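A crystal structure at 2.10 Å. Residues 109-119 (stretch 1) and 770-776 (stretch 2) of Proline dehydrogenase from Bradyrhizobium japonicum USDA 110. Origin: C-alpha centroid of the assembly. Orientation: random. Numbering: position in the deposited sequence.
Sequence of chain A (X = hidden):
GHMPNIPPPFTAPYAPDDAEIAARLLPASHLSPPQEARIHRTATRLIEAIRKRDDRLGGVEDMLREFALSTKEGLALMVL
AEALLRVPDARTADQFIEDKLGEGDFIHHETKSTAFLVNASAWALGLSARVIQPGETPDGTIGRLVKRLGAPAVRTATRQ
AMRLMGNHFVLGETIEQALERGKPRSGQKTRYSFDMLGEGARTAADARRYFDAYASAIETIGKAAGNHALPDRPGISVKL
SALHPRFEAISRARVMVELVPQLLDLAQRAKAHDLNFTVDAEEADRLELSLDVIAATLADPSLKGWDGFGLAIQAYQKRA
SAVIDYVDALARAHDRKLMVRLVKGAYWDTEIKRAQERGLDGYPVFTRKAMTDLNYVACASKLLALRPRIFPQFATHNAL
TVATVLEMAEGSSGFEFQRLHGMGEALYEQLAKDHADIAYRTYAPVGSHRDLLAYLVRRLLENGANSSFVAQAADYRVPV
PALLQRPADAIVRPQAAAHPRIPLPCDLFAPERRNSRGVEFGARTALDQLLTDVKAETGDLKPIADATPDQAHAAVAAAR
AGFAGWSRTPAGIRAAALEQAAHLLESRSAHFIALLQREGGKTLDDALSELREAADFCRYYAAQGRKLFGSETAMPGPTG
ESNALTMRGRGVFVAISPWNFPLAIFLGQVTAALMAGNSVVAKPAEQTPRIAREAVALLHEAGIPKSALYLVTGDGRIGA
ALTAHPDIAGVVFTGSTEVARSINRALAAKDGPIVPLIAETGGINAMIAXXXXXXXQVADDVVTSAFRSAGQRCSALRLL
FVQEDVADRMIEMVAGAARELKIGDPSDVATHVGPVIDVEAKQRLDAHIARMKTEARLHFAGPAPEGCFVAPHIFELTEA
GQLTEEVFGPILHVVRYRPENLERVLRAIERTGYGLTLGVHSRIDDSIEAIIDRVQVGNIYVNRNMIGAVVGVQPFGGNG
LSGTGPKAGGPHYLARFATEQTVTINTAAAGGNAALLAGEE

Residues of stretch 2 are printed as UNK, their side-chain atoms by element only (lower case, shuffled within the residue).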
ATOM      1  N   HIS A 109     -25.523 -33.953 -30.208  1.00 23.91           N
ATOM      2  CA  HIS A 109     -26.845 -33.503 -29.789  1.00 22.55           C
ATOM      3  C   HIS A 109     -26.998 -31.992 -29.910  1.00 16.73           C
ATOM      4  O   HIS A 109     -28.031 -31.506 -30.376  1.00 18.99           O
ATOM      5  CB  HIS A 109     -27.177 -33.963 -28.361  1.00 26.53           C
ATOM      6  CG  HIS A 109     -27.245 -35.450 -28.206  1.00 25.70           C
ATOM      7  ND1 HIS A 109     -27.069 -36.082 -26.993  1.00 23.14           N
ATOM      8  CD2 HIS A 109     -27.453 -36.433 -29.114  1.00 24.31           C
ATOM      9  CE1 HIS A 109     -27.174 -37.387 -27.159  1.00 29.38           C
ATOM     10  NE2 HIS A 109     -27.410 -37.627 -28.436  1.00 25.96           N
ATOM     11  N   GLU A 110     -25.982 -31.253 -29.472  1.00 16.65           N
ATOM     12  CA  GLU A 110     -26.005 -29.797 -29.571  1.00 20.27           C
ATOM     13  C   GLU A 110     -26.049 -29.351 -31.034  1.00 22.91           C
ATOM     14  O   GLU A 110     -26.788 -28.440 -31.400  1.00 22.92           O
ATOM     15  CB  GLU A 110     -24.780 -29.181 -28.878  1.00 21.44           C
ATOM     16  CG  GLU A 110     -24.798 -27.658 -28.876  1.00 17.97           C
ATOM     17  CD  GLU A 110     -23.689 -27.029 -28.032  1.00 23.22           C
ATOM     18  OE1 GLU A 110     -22.763 -27.750 -27.607  1.00 19.67           O
ATOM     19  OE2 GLU A 110     -23.750 -25.803 -27.800  1.00 24.25           O
ATOM     20  N   THR A 111     -25.243 -29.996 -31.868  1.00 16.98           N
ATOM     21  CA  THR A 111     -25.187 -29.655 -33.292  1.00 21.14           C
ATOM     22  C   THR A 111     -26.491 -29.976 -34.017  1.00 18.54           C
ATOM     23  O   THR A 111     -27.046 -29.125 -34.724  1.00 21.66           O
ATOM     24  CB  THR A 111     -23.996 -30.354 -33.987  1.00 26.56           C
ATOM     25  OG1 THR A 111     -22.784 -29.951 -33.331  1.00 32.96           O
ATOM     26  CG2 THR A 111     -23.912 -29.965 -35.463  1.00 18.96           C
ATOM     27  N   LYS A 112     -26.992 -31.194 -33.824  1.00 21.43           N
ATOM     28  CA  LYS A 112     -28.235 -31.615 -34.476  1.00 24.79           C
ATOM     29  C   LYS A 112     -29.435 -30.770 -34.049  1.00 21.25           C
ATOM     30  O   LYS A 112     -30.220 -30.327 -34.893  1.00 20.59           O
ATOM     31  CB  LYS A 112     -28.525 -33.110 -34.236  1.00 22.00           C
ATOM     32  CG  LYS A 112     -27.652 -34.054 -35.064  1.00 24.75           C
ATOM     33  CD  LYS A 112     -27.838 -33.814 -36.558  1.00 30.48           C
ATOM     34  CE  LYS A 112     -27.032 -34.811 -37.381  1.00 39.02           C
ATOM     35  NZ  LYS A 112     -27.396 -34.765 -38.824  1.00 41.03           N
ATOM     36  N   SER A 113     -29.587 -30.554 -32.747  1.00 17.05           N
ATOM     37  CA  SER A 113     -30.735 -29.790 -32.255  1.00 20.32           C
ATOM     38  C   SER A 113     -30.731 -28.358 -32.787  1.00 17.38           C
ATOM     39  O   SER A 113     -31.790 -27.794 -33.060  1.00 18.38           O
ATOM     40  CB  SER A 113     -30.791 -29.779 -30.723  1.00 20.83           C
ATOM     41  OG  SER A 113     -29.600 -29.237 -30.169  1.00 24.23           O
ATOM     42  N   THR A 114     -29.543 -27.772 -32.940  1.00 15.64           N
ATOM     43  CA  THR A 114     -29.446 -26.415 -33.470  1.00 16.43           C
ATOM     44  C   THR A 114     -29.702 -26.381 -34.987  1.00 18.04           C
ATOM     45  O   THR A 114     -30.396 -25.486 -35.483  1.00 15.99           O
ATOM     46  CB  THR A 114     -28.087 -25.742 -33.134  1.00 20.83           C
ATOM     47  OG1 THR A 114     -27.765 -25.940 -31.749  1.00 16.94           O
ATOM     48  CG2 THR A 114     -28.155 -24.254 -33.423  1.00 11.99           C
ATOM     49  N   ALA A 115     -29.142 -27.348 -35.717  1.00 17.07           N
ATOM     50  CA  ALA A 115     -29.392 -27.480 -37.162  1.00 22.44           C
ATOM     51  C   ALA A 115     -30.876 -27.671 -37.448  1.00 25.69           C
ATOM     52  O   ALA A 115     -31.394 -27.208 -38.469  1.00 18.34           O
ATOM     53  CB  ALA A 115     -28.602 -28.658 -37.746  1.00 15.22           C
ATOM     54  N   PHE A 116     -31.547 -28.380 -36.545  1.00 20.91           N
ATOM     55  CA  PHE A 116     -32.983 -28.607 -36.651  1.00 21.49           C
ATOM     56  C   PHE A 116     -33.759 -27.318 -36.900  1.00 23.36           C
ATOM     57  O   PHE A 116     -34.755 -27.324 -37.612  1.00 18.22           O
ATOM     58  CB  PHE A 116     -33.522 -29.269 -35.382  1.00 18.06           C
ATOM     59  CG  PHE A 116     -35.023 -29.295 -35.306  1.00 21.34           C
ATOM     60  CD1 PHE A 116     -35.754 -30.202 -36.064  1.00 26.01           C
ATOM     61  CD2 PHE A 116     -35.709 -28.410 -34.479  1.00 24.76           C
ATOM     62  CE1 PHE A 116     -37.147 -30.232 -35.995  1.00 27.29           C
ATOM     63  CE2 PHE A 116     -37.104 -28.435 -34.406  1.00 25.43           C
ATOM     64  CZ  PHE A 116     -37.821 -29.345 -35.168  1.00 15.62           C
ATOM     65  N   LEU A 117     -33.299 -26.217 -36.310  1.00 17.34           N
ATOM     66  CA  LEU A 117     -34.005 -24.940 -36.423  1.00 16.62           C
ATOM     67  C   LEU A 117     -34.009 -24.372 -37.842  1.00 18.13           C
ATOM     68  O   LEU A 117     -34.906 -23.607 -38.204  1.00 16.93           O
ATOM     69  CB  LEU A 117     -33.425 -23.912 -35.450  1.00 25.34           C
ATOM     70  CG  LEU A 117     -33.509 -24.241 -33.961  1.00 23.39           C
ATOM     71  CD1 LEU A 117     -32.773 -23.176 -33.150  1.00 25.03           C
ATOM     72  CD2 LEU A 117     -34.961 -24.363 -33.503  1.00 19.34           C
ATOM     73  N   VAL A 118     -33.013 -24.724 -38.651  1.00 18.79           N
ATOM     74  CA  VAL A 118     -33.037 -24.292 -40.047  1.00 28.02           C
ATOM     75  C   VAL A 118     -33.301 -25.447 -41.001  1.00 29.21           C
ATOM     76  O   VAL A 118     -33.810 -25.251 -42.098  1.00 30.47           O
ATOM     77  CB  VAL A 118     -31.741 -23.562 -40.465  1.00 35.96           C
ATOM     78  CG1 VAL A 118     -31.558 -22.306 -39.637  1.00 30.44           C
ATOM     79  CG2 VAL A 118     -30.526 -24.491 -40.355  1.00 28.57           C
ATOM     80  N   ASN A 119     -32.953 -26.652 -40.568  1.00 29.27           N
ATOM     81  CA  ASN A 119     -33.034 -27.831 -41.420  1.00 30.75           C
ATOM     82  C   ASN A 119     -33.721 -28.948 -40.649  1.00 28.31           C
ATOM     83  O   ASN A 119     -33.068 -29.787 -40.031  1.00 32.27           O
ATOM     84  CB  ASN A 119     -31.627 -28.253 -41.872  1.00 25.86           C
ATOM     85  CG  ASN A 119     -31.637 -29.397 -42.886  1.00 34.60           C
ATOM     86  OD1 ASN A 119     -32.680 -29.992 -43.170  1.00 30.22           O
ATOM     87  ND2 ASN A 119     -30.464 -29.706 -43.433  1.00 30.18           N
ATOM     88  N   UNK A 770     -19.852 -24.061 -38.048  1.00 19.72           N
ATOM     89  CA  UNK A 770     -20.580 -25.305 -37.774  1.00 19.41           C
ATOM     90  C   UNK A 770     -22.067 -25.040 -37.575  1.00 24.15           C
ATOM     91  O   UNK A 770     -22.505 -23.893 -37.647  1.00 21.73           O
ATOM     92  c   UNK A 770     -19.967 -26.088 -36.594  1.00 20.26           C
ATOM     93  c   UNK A 770     -20.158 -25.403 -35.247  1.00 23.24           C
ATOM     94  o   UNK A 770     -21.115 -24.620 -35.064  1.00 22.56           O
ATOM     95  o   UNK A 770     -19.344 -25.681 -34.343  1.00 22.88           O
ATOM     96  N   UNK A 771     -22.837 -26.097 -37.329  1.00 22.47           N
ATOM     97  CA  UNK A 771     -24.295 -25.984 -37.304  1.00 30.46           C
ATOM     98  C   UNK A 771     -24.863 -25.334 -36.044  1.00 28.12           C
ATOM     99  O   UNK A 771     -26.076 -25.116 -35.957  1.00 27.75           O
ATOM    100  c   UNK A 771     -24.949 -27.347 -37.547  1.00 27.28           C
ATOM    101  N   UNK A 772     -24.008 -25.032 -35.069  1.00 20.19           N
ATOM    102  CA  UNK A 772     -24.448 -24.260 -33.913  1.00 21.73           C
ATOM    103  C   UNK A 772     -24.326 -22.759 -34.152  1.00 27.43           C
ATOM    104  O   UNK A 772     -24.743 -21.958 -33.316  1.00 26.14           O
ATOM    105  c   UNK A 772     -23.666 -24.605 -32.626  1.00 22.23           C
ATOM    106  c   UNK A 772     -23.655 -26.110 -32.386  1.00 17.31           C
ATOM    107  o   UNK A 772     -22.321 -24.109 -32.731  1.00 18.85           O
ATOM    108  N   UNK A 773     -23.747 -22.369 -35.281  1.00 24.68           N
ATOM    109  CA  UNK A 773     -23.607 -20.948 -35.576  1.00 27.45           C
ATOM    110  C   UNK A 773     -24.948 -20.394 -36.036  1.00 29.82           C
ATOM    111  O   UNK A 773     -25.704 -21.083 -36.715  1.00 28.35           O
ATOM    112  c   UNK A 773     -22.549 -20.725 -36.645  1.00 19.37           C
ATOM    113  N   UNK A 774     -25.240 -19.153 -35.666  1.00 18.14           N
ATOM    114  CA  UNK A 774     -26.440 -18.475 -36.150  1.00 17.64           C
ATOM    115  C   UNK A 774     -26.274 -18.088 -37.618  1.00 24.57           C
ATOM    116  O   UNK A 774     -25.439 -17.244 -37.951  1.00 21.24           O
ATOM    117  c   UNK A 774     -26.714 -17.230 -35.302  1.00 20.20           C
ATOM    118  c   UNK A 774     -29.212 -17.348 -35.409  1.00 32.55           C
ATOM    119  c   UNK A 774     -28.087 -15.216 -34.728  1.00 40.12           C
ATOM    120  c   UNK A 774     -27.998 -16.459 -35.605  1.00 37.44           C
ATOM    121  N   UNK A 775     -27.071 -18.698 -38.510  1.00 26.00           N
ATOM    122  CA  UNK A 775     -26.888 -18.428 -39.944  1.00 22.49           C
ATOM    123  C   UNK A 775     -26.915 -16.937 -40.328  1.00 19.82           C
ATOM    124  O   UNK A 775     -26.152 -16.538 -41.209  1.00 24.42           O
ATOM    125  c   UNK A 775     -28.342 -20.305 -39.638  1.00 23.55           C
ATOM    126  c   UNK A 775     -28.134 -19.693 -38.265  1.00 20.20           C
ATOM    127  c   UNK A 775     -28.051 -19.198 -40.602  1.00 16.10           C
ATOM    128  N   UNK A 776     -27.762 -16.135 -39.690  1.00 18.88           N
ATOM    129  CA  UNK A 776     -27.856 -14.708 -40.008  1.00 25.04           C
ATOM    130  C   UNK A 776     -26.564 -13.952 -39.683  1.00 24.07           C
ATOM    131  O   UNK A 776     -26.214 -12.988 -40.358  1.00 18.00           O
ATOM    132  c   UNK A 776     -30.370 -14.624 -39.457  1.00 39.61           C
ATOM    133  c   UNK A 776     -30.708 -15.710 -38.456  1.00 30.82           C
ATOM    134  o   UNK A 776     -31.705 -15.548 -37.723  1.00 26.99           O
ATOM    135  o   UNK A 776     -29.988 -16.727 -38.413  1.00 22.83           O
ATOM    136  c   UNK A 776     -28.998 -14.038 -39.234  1.00 33.67           C
TER

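Position 770 carries two side-chain carbons, the second bearing two oxygens: a short carboxylate. It touches nothing on stretch 1. This is Asp770, and its work is internal, because it opens a type I turn that ends at position 773 and its OD1 accepts a hydrogen bond from the backbone N of position 772 at 2.9 Å.

Position 771 has a single side-chain carbon, CB, pointing toward stretch 1. That carbon lies 3.5 Å from CG2 of Thr111 and 3.9 Å from CB of Ala115, while the backbone O of 771 sits 3.4 Å from CG2 of Thr114. One carbon and nothing more makes it Ala771. The CA atoms of Ala115 and Ala771 are 5.3 Å apart, a spacing at which two methyl side chains meet directly.

At 772 the first side-chain carbon carries one oxygen and one further carbon, a beta-branched hydroxyl residue. The terminal carbon is 4.0 Å from CG of Glu110 and 4.0 Å from CA of Thr111; the residue's CA is 3.7 Å from CG2 of Thr114. It is Thr772. Its OG1 donates to OD1 of Asp770 at 2.7 Å, so the hydroxyl is tied to its own turn while CG2 meets the helix.

Position 773 again shows one carbon, directed away from stretch 1 and out of contact with it. This is Ala773, whose backbone N closes the turn on the O of Asp770 at 3.1 Å.

Position 774 has four carbons, forked at the second, and makes no contact with stretch 1. It is Leu774, at the N-cap position just before a helix.

At 775 three carbons close a ring onto the backbone N, and one of the ring carbons lies 3.8 Å from CG1 of Val118; this is Pro775, and the touching atom is CG. Its CA-to-CB bond points toward stretch 1.

Position 776 bears three carbons in a row, the last with two oxygens, and does not reach stretch 1: Glu776.

The contact works by close packing, with no hydrogen bond between the stretches and 325 Å² buried in total. Stretch 1 keeps its hydroxyls occupied too: OG1 of Thr114 donates to the O of Glu110 at 2.7 Å, within the same helix. The rule to read here is that a turn braced by its own aspartate can present small side chains and backbone to a helix at short range, while a proline farther along adds a separate apolar contact.

Stretch 2, residues 770-776: DATALPE
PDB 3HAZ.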